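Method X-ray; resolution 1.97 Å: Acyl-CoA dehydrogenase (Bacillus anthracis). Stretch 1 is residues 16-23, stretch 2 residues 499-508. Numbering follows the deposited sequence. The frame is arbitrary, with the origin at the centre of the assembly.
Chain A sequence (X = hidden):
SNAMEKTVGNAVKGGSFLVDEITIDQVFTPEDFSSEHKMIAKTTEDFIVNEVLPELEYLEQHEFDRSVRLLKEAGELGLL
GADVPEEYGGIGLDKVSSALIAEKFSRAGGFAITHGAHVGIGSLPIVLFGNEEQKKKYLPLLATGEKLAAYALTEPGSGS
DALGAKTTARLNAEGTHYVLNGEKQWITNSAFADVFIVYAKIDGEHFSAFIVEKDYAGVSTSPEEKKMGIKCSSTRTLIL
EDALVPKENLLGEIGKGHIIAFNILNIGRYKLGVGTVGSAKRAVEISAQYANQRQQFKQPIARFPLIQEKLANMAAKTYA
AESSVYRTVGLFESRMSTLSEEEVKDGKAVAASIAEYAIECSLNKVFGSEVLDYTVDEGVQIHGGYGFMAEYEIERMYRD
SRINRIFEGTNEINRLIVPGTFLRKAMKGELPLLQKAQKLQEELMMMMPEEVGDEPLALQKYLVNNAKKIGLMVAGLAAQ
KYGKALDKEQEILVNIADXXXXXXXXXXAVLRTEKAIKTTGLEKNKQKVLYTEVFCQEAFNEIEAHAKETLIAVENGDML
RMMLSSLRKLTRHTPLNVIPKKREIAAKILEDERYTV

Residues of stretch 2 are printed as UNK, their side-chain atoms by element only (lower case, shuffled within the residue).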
# COMPACT_ATOMS: atom_id res chain seq x y z
N SER A 16 6.71 25.79 -16.13
CA SER A 16 7.36 25.93 -17.43
C SER A 16 8.14 24.68 -17.85
O SER A 16 8.37 24.48 -19.05
CB SER A 16 8.22 27.21 -17.52
OG SER A 16 9.34 27.18 -16.65
N PHE A 17 8.51 23.85 -16.88
CA PHE A 17 9.16 22.57 -17.19
C PHE A 17 8.36 21.76 -18.23
O PHE A 17 8.92 20.94 -18.94
CB PHE A 17 9.39 21.72 -15.93
CG PHE A 17 8.11 21.23 -15.28
CD1 PHE A 17 7.52 20.04 -15.69
CD2 PHE A 17 7.51 21.96 -14.25
CE1 PHE A 17 6.33 19.59 -15.09
CE2 PHE A 17 6.33 21.51 -13.64
CZ PHE A 17 5.74 20.32 -14.08
N LEU A 18 7.06 21.98 -18.30
CA LEU A 18 6.21 21.22 -19.19
C LEU A 18 6.39 21.59 -20.67
O LEU A 18 6.04 20.80 -21.56
CB LEU A 18 4.74 21.42 -18.79
CG LEU A 18 3.71 20.76 -19.71
CD1 LEU A 18 3.96 19.26 -19.85
CD2 LEU A 18 2.27 21.03 -19.24
N VAL A 19 6.96 22.76 -20.92
CA VAL A 19 6.91 23.41 -22.23
C VAL A 19 8.28 23.92 -22.70
O VAL A 19 8.48 24.21 -23.88
CB VAL A 19 5.85 24.55 -22.18
CG1 VAL A 19 6.17 25.67 -23.10
CG2 VAL A 19 4.47 24.01 -22.47
N ASP A 20 9.24 24.03 -21.78
CA ASP A 20 10.55 24.58 -22.10
C ASP A 20 11.62 23.56 -21.81
O ASP A 20 11.44 22.68 -20.96
CB ASP A 20 10.82 25.86 -21.29
CG ASP A 20 9.93 27.03 -21.73
OD1 ASP A 20 9.54 27.09 -22.92
OD2 ASP A 20 9.63 27.91 -20.88
N GLU A 21 12.74 23.70 -22.49
CA GLU A 21 13.84 22.75 -22.38
C GLU A 21 14.73 23.19 -21.21
O GLU A 21 15.72 23.90 -21.42
CB GLU A 21 14.62 22.72 -23.71
CG GLU A 21 15.06 21.34 -24.18
CD GLU A 21 16.47 20.99 -23.71
OE1 GLU A 21 16.76 21.11 -22.49
OE2 GLU A 21 17.29 20.57 -24.57
N ILE A 22 14.37 22.79 -19.99
CA ILE A 22 15.11 23.21 -18.79
C ILE A 22 16.54 22.66 -18.80
O ILE A 22 16.79 21.53 -19.20
CB ILE A 22 14.39 22.78 -17.48
CG1 ILE A 22 12.91 23.20 -17.49
CG2 ILE A 22 15.18 23.27 -16.25
CD1 ILE A 22 12.62 24.70 -17.51
N THR A 23 17.47 23.47 -18.32
CA THR A 23 18.88 23.22 -18.42
C THR A 23 19.49 22.90 -17.05
O THR A 23 18.95 23.34 -16.03
CB THR A 23 19.55 24.49 -19.04
OG1 THR A 23 20.56 24.09 -19.96
CG2 THR A 23 20.12 25.41 -18.00
N UNK A 499 0.65 12.02 -15.49
CA UNK A 499 1.63 12.27 -16.52
C UNK A 499 2.60 13.40 -16.13
O UNK A 499 3.83 13.26 -16.25
c UNK A 499 2.09 13.05 -18.90
c UNK A 499 -0.54 11.50 -19.69
c UNK A 499 0.33 11.30 -18.46
c UNK A 499 1.00 12.56 -17.93
N UNK A 500 2.05 14.52 -15.67
CA UNK A 500 2.88 15.67 -15.35
C UNK A 500 3.79 15.30 -14.17
O UNK A 500 4.98 15.68 -14.14
c UNK A 500 2.00 16.90 -14.99
c UNK A 500 2.86 18.08 -14.51
c UNK A 500 1.10 17.29 -16.20
N UNK A 501 3.25 14.56 -13.21
CA UNK A 501 4.03 14.20 -12.04
C UNK A 501 5.22 13.30 -12.45
O UNK A 501 6.36 13.55 -12.08
c UNK A 501 3.17 13.48 -11.02
o UNK A 501 4.00 13.13 -9.93
N UNK A 502 4.94 12.27 -13.24
CA UNK A 502 6.02 11.39 -13.71
C UNK A 502 7.05 12.14 -14.51
O UNK A 502 8.24 11.93 -14.34
c UNK A 502 5.45 10.22 -14.52
n UNK A 502 4.37 8.10 -14.22
o UNK A 502 5.32 9.04 -12.43
c UNK A 502 5.04 9.06 -13.63
N UNK A 503 6.58 13.04 -15.37
CA UNK A 503 7.49 13.88 -16.16
C UNK A 503 8.46 14.74 -15.31
O UNK A 503 9.67 14.79 -15.57
c UNK A 503 7.44 15.90 -17.70
c UNK A 503 6.51 17.04 -18.10
c UNK A 503 8.30 15.41 -18.85
c UNK A 503 6.67 14.72 -17.16
N UNK A 504 7.91 15.41 -14.30
CA UNK A 504 8.69 16.23 -13.36
C UNK A 504 9.75 15.41 -12.60
O UNK A 504 10.89 15.84 -12.44
c UNK A 504 8.36 17.99 -10.14
c UNK A 504 9.76 20.06 -11.37
o UNK A 504 10.28 20.98 -9.23
c UNK A 504 9.14 19.08 -12.13
c UNK A 504 8.97 18.97 -9.36
c UNK A 504 9.67 20.01 -9.99
c UNK A 504 7.76 16.96 -12.37
c UNK A 504 8.43 18.03 -11.53
N UNK A 505 9.36 14.24 -12.12
CA UNK A 505 10.33 13.38 -11.44
C UNK A 505 11.43 12.88 -12.41
O UNK A 505 12.62 12.87 -12.07
c UNK A 505 9.61 12.20 -10.79
N UNK A 506 11.02 12.46 -13.61
CA UNK A 506 11.97 11.99 -14.65
C UNK A 506 12.96 13.07 -15.01
O UNK A 506 14.16 12.82 -15.01
c UNK A 506 11.24 11.59 -15.92
se UNK A 506 9.53 10.02 -17.50
c UNK A 506 10.49 10.29 -15.85
c UNK A 506 11.03 9.87 -18.72
N UNK A 507 12.47 14.26 -15.33
CA UNK A 507 13.35 15.37 -15.71
C UNK A 507 14.30 15.77 -14.57
O UNK A 507 15.48 16.06 -14.80
c UNK A 507 12.53 16.57 -16.17
c UNK A 507 12.54 19.02 -16.98
o UNK A 507 12.76 19.58 -18.09
c UNK A 507 13.37 17.77 -16.61
o UNK A 507 11.67 19.46 -16.19
N UNK A 508 13.78 15.80 -13.34
CA UNK A 508 14.59 16.12 -12.16
C UNK A 508 15.73 15.13 -11.99
O UNK A 508 16.87 15.53 -11.72
c UNK A 508 13.75 16.16 -10.88
o UNK A 508 12.74 17.16 -10.93
O HOH W 1 15.01 19.37 -19.55

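Stretch 2 is a segment of a longer helix, and stretch 1 packs beside it as a short 3-10 segment, residues 16-18, followed by loop. Position 499 carries four carbons, forked at the first, with one arm two carbons long, and none of them reaches stretch 1. A fork at CB with unequal arms is isoleucine, Ile-499. Its backbone O accepts a bond from the N of position 503, 2.9 Å away.

Position 500 has three carbons, one carrying the other two, one of which meets the edge of the Phe-17 ring: Val-500. Its CA-to-CB bond points sideways, yet CG1 comes to 3.7 Å from CZ of Phe-17, near the plane of the ring.

At position 501 one carbon is followed by one oxygen, with no contact to stretch 1, which makes it Ser-501. Its CA-to-CB bond points away from stretch 1, and the residue is partly exposed. Position 502 has two carbons, the second bearing an oxygen and a nitrogen, all out of reach. The count and the planar end fit an amide, Asn-502; its ND2 is hydrogen-bonded elsewhere in the structure.

Position 503 again has four carbons, but here the fork is at the second, and the side chain touches both Phe-17 and Leu-18. That is leucine, Leu-503, and its CA-to-CB bond points toward stretch 1. Its CD2 serves two neighbours, lying 3.9 Å from CE1 of Phe-17, at the ring edge, and 3.8 Å from CD1 of Leu-18.

Position 504 has one carbon leading to a six-carbon ring that bears an oxygen, and a ring carbon lies over one face of the Phe-17 ring: Tyr-504. Its CD1 is that atom, 3.9 Å from CD2 of Phe-17. The two rings meet obliquely, with centroids 4.8 Å apart and planes at 42°.

Position 505 has a single carbon, out of reach: Ala-505. Position 506 is an unbranched run of two carbons, a selenium and a carbon, also clear of stretch 1: selenomethionine, Met-506.

Position 507 has three carbons, the third carrying two oxygens, which approach Phe-17 and Ile-22, so it is Glu-507. Chi1 and chi2 are both t, and the extended chain brings its OE2 to 3.2 Å from CB of Phe-17 and its OE1 to 3.6 Å from CB of Ile-22. No direct hydrogen bond joins the stretches, but a water donates both to OE1 of Glu-507, at 2.7 Å, and to the backbone O of Ile-22, at 2.8 Å, linking two acceptors that could not bond each other.

Position 508 is one carbon and one oxygen, touching nothing on stretch 1: Ser-508. Its OG turns back to its own helix and donates to O of Tyr-504, 2.7 Å away.

The contact works by one aromatic side chain meeting one side of a helix. The CA-to-CB bond of Phe-17 points toward the helix, and with chi1 p the residue meets Val-500, Leu-503, Tyr-504 and Glu-507, a set at i, i+3, i+4 and i+7, while Leu-18 adds a second apolar touch on Leu-503. Phe-17 supplies most of the covered surface on its own side, through its ring and its CB, and a carboxylate with its water ties in the loop that follows.

Stretch 2, residues 499-508: IVSNLYAMES
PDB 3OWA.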